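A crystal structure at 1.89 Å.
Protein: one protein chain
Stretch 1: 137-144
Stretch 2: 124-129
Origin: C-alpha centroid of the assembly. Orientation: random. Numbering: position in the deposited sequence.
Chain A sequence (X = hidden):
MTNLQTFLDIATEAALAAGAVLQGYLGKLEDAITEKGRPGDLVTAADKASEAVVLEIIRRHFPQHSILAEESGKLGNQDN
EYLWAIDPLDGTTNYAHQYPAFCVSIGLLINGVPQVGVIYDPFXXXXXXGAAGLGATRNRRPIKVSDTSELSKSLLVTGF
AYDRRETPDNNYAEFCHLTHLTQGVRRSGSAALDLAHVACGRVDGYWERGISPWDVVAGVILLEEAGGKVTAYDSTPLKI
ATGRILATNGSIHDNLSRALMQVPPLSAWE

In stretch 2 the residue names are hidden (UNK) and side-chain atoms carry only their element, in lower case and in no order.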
# COMPACT_ATOMS: atom_id res chain seq x y z
N THR A 137 14.74 -11.53 -6.56
CA THR A 137 13.37 -11.05 -6.60
C THR A 137 13.24 -9.77 -5.80
O THR A 137 14.00 -9.50 -4.87
CB THR A 137 12.36 -12.07 -6.03
OG1 THR A 137 12.73 -12.37 -4.68
CG2 THR A 137 12.32 -13.34 -6.86
N ARG A 138 12.23 -8.99 -6.17
CA ARG A 138 11.70 -7.93 -5.33
C ARG A 138 10.21 -8.17 -5.13
O ARG A 138 9.47 -8.39 -6.10
CB ARG A 138 11.96 -6.54 -5.92
CG ARG A 138 11.27 -5.42 -5.15
CD ARG A 138 11.40 -4.10 -5.89
NE ARG A 138 10.96 -4.22 -7.28
CZ ARG A 138 9.71 -4.05 -7.69
NH1 ARG A 138 8.75 -3.77 -6.82
NH2 ARG A 138 9.42 -4.18 -8.99
N ASN A 139 9.78 -8.16 -3.87
CA ASN A 139 8.41 -8.54 -3.50
C ASN A 139 8.00 -9.85 -4.17
O ASN A 139 6.87 -10.01 -4.65
CB ASN A 139 7.44 -7.40 -3.80
CG ASN A 139 7.69 -6.18 -2.91
OD1 ASN A 139 8.49 -6.25 -1.99
ND2 ASN A 139 7.00 -5.08 -3.19
N ARG A 140 8.94 -10.80 -4.18
CA ARG A 140 8.73 -12.18 -4.62
C ARG A 140 8.41 -12.27 -6.11
O ARG A 140 7.81 -13.25 -6.57
CB ARG A 140 7.65 -12.85 -3.76
CG ARG A 140 7.99 -12.78 -2.26
CD ARG A 140 6.98 -13.46 -1.34
NE ARG A 140 7.28 -13.20 0.07
CZ ARG A 140 8.01 -14.00 0.85
NH1 ARG A 140 8.52 -15.12 0.36
NH2 ARG A 140 8.22 -13.68 2.12
N ARG A 141 8.85 -11.30 -6.90
CA ARG A 141 8.77 -11.40 -8.34
C ARG A 141 10.16 -11.15 -8.92
O ARG A 141 10.91 -10.34 -8.38
CB ARG A 141 7.76 -10.41 -8.93
CG ARG A 141 6.35 -10.59 -8.35
CD ARG A 141 5.31 -9.73 -9.03
NE ARG A 141 5.57 -8.32 -8.80
CZ ARG A 141 5.22 -7.66 -7.69
NH1 ARG A 141 4.53 -8.26 -6.72
NH2 ARG A 141 5.52 -6.36 -7.58
N PRO A 142 10.52 -11.83 -10.01
CA PRO A 142 11.90 -11.75 -10.51
C PRO A 142 12.29 -10.33 -10.91
O PRO A 142 11.48 -9.57 -11.43
CB PRO A 142 11.90 -12.69 -11.72
CG PRO A 142 10.70 -13.58 -11.53
CD PRO A 142 9.70 -12.80 -10.75
N ILE A 143 13.55 -10.00 -10.66
CA ILE A 143 14.15 -8.74 -11.09
C ILE A 143 15.41 -9.06 -11.87
O ILE A 143 16.00 -10.14 -11.75
CB ILE A 143 14.47 -7.81 -9.91
CG1 ILE A 143 15.39 -8.52 -8.90
CG2 ILE A 143 13.20 -7.24 -9.27
CD1 ILE A 143 15.89 -7.64 -7.77
N LYS A 144 15.84 -8.09 -12.68
CA LYS A 144 17.04 -8.29 -13.48
C LYS A 144 17.71 -6.95 -13.73
O LYS A 144 17.06 -5.90 -13.71
CB LYS A 144 16.72 -9.01 -14.80
CG LYS A 144 15.80 -8.24 -15.72
CD LYS A 144 15.49 -9.06 -16.96
CE LYS A 144 14.61 -8.28 -17.93
NZ LYS A 144 14.41 -9.04 -19.20
N UNK A 124 8.89 1.84 2.00
CA UNK A 124 8.25 1.57 0.72
C UNK A 124 7.78 0.13 0.60
O UNK A 124 7.21 -0.23 -0.44
c UNK A 124 9.21 1.90 -0.42
n UNK A 124 9.82 5.52 -0.51
c UNK A 124 11.04 5.03 -0.46
c UNK A 124 9.64 3.33 -0.45
n UNK A 124 10.97 3.71 -0.42
c UNK A 124 8.92 4.47 -0.51
N UNK A 125 8.05 -0.69 1.61
CA UNK A 125 7.70 -2.11 1.61
C UNK A 125 8.24 -2.80 0.36
O UNK A 125 7.50 -3.39 -0.43
o UNK A 125 6.60 -4.44 2.66
c UNK A 125 6.19 -2.29 1.75
c UNK A 125 5.81 -3.73 2.00
o UNK A 125 4.74 -4.15 1.54
N UNK A 126 9.55 -2.71 0.17
CA UNK A 126 10.23 -3.39 -0.93
C UNK A 126 11.19 -4.42 -0.36
O UNK A 126 12.14 -4.06 0.35
o UNK A 126 11.86 -0.41 -3.57
c UNK A 126 10.96 -2.38 -1.83
c UNK A 126 9.99 -1.52 -2.63
c UNK A 126 10.67 -0.75 -3.73
o UNK A 126 10.02 -0.52 -4.77
N UNK A 127 10.94 -5.68 -0.68
CA UNK A 127 11.67 -6.82 -0.14
C UNK A 127 12.52 -7.42 -1.26
O UNK A 127 11.98 -8.02 -2.19
c UNK A 127 10.69 -7.84 0.43
c UNK A 127 12.19 -8.88 2.11
c UNK A 127 10.13 -10.12 1.35
c UNK A 127 11.27 -9.16 0.94
N UNK A 128 13.84 -7.24 -1.18
CA UNK A 128 14.76 -7.80 -2.17
C UNK A 128 15.36 -9.08 -1.61
O UNK A 128 15.84 -9.10 -0.47
c UNK A 128 14.96 -4.44 -2.32
c UNK A 128 14.47 -3.26 -2.88
c UNK A 128 14.80 -4.18 -5.07
c UNK A 128 15.26 -5.37 -4.51
c UNK A 128 15.35 -5.51 -3.13
c UNK A 128 15.86 -6.79 -2.52
c UNK A 128 14.40 -3.13 -4.26
N UNK A 129 15.35 -10.14 -2.41
CA UNK A 129 15.81 -11.44 -1.95
C UNK A 129 16.63 -12.12 -3.04
O UNK A 129 16.25 -12.10 -4.21
n UNK A 129 11.81 -14.11 -2.27
n UNK A 129 12.51 -13.93 -0.09
c UNK A 129 14.63 -12.33 -1.54
n UNK A 129 12.11 -16.01 -1.01
c UNK A 129 13.94 -11.88 -0.25
c UNK A 129 12.54 -12.47 -0.13
c UNK A 129 12.14 -14.69 -1.12
O HOH W 1 11.45 -10.68 -2.93
O HOH W 2 14.35 -14.49 -4.66

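Position 124 carries one carbon followed by a five-membered ring of three carbons and two nitrogens, an imidazole. The ring stays clear of stretch 1; the nearest side-chain atom, CB, is 7.8 Å from ND2 of Asn139. The residue is His124.

At position 125 the side chain has two carbons, the second bearing two oxygens, a short carboxylate. It makes no close contact with stretch 1, but the backbone does: ND2 of Asn139 donates a hydrogen bond to O of position 125 at 3.3 Å. This is Asp125.

Position 126 has three side-chain carbons, the third with two oxygens, one methylene longer than its predecessor. One carboxylate oxygen comes within reach of the Arg138 side chain. The residue is Glu126. Its OE1 lies 4.0 Å from NH1 of Arg138, but well out of the guanidinium plane, so the charges are neighbours without an N-H directed at the oxygen.

Four carbons, forked at the second, fill position 127, and CB lies 3.6 Å from OD1 of Asn139. The fork identifies Leu127. Its backbone is held on both polar atoms: N donates to OD1 of Asn139 (2.8 Å), while O accepts from N of Asn139 (2.8 Å).

Position 128 shows one carbon and a ring of six carbons, lying against the aliphatic part of Arg138. It is Phe128. CG of Arg138 sits over the ring face, 4.0 Å from the ring centroid in a CH-pi contact, whereas CD1 of Ile143 approaches the edge, 4.0 Å from CD2 of Phe128.

Position 129 has three carbons, a nitrogen, then a carbon carrying two more nitrogens, a guanidinium beside Thr137 and Arg140. This is Arg129. Its NH1 is 3.1 Å from OG1 of Thr137, and NH1 of Arg140 lies over its guanidinium face, bringing two like charges close: NH1 of Arg140 is 3.9 Å from NH2 of Arg129.

The contact is an antiparallel strand pairing that ends at a type I' turn from Arg138 to Arg141. Thr137 and Arg129 form the hydrogen-bonded pair, N to O and O to N, each 2.9 Å. Arg138 and Phe128 form the non-hydrogen-bonded pair, with their side chains on the other face from those of Thr137 and Arg129. Where the first strand leaves the sheet, the Asn139 side chain takes over from the backbone by accepting from Leu127 N. A water bridges the turn to the strand, donating to O of Leu127 and accepting from N of Arg140, 2.8 Å from each.

Stretch 2 (124-129) HDELFR
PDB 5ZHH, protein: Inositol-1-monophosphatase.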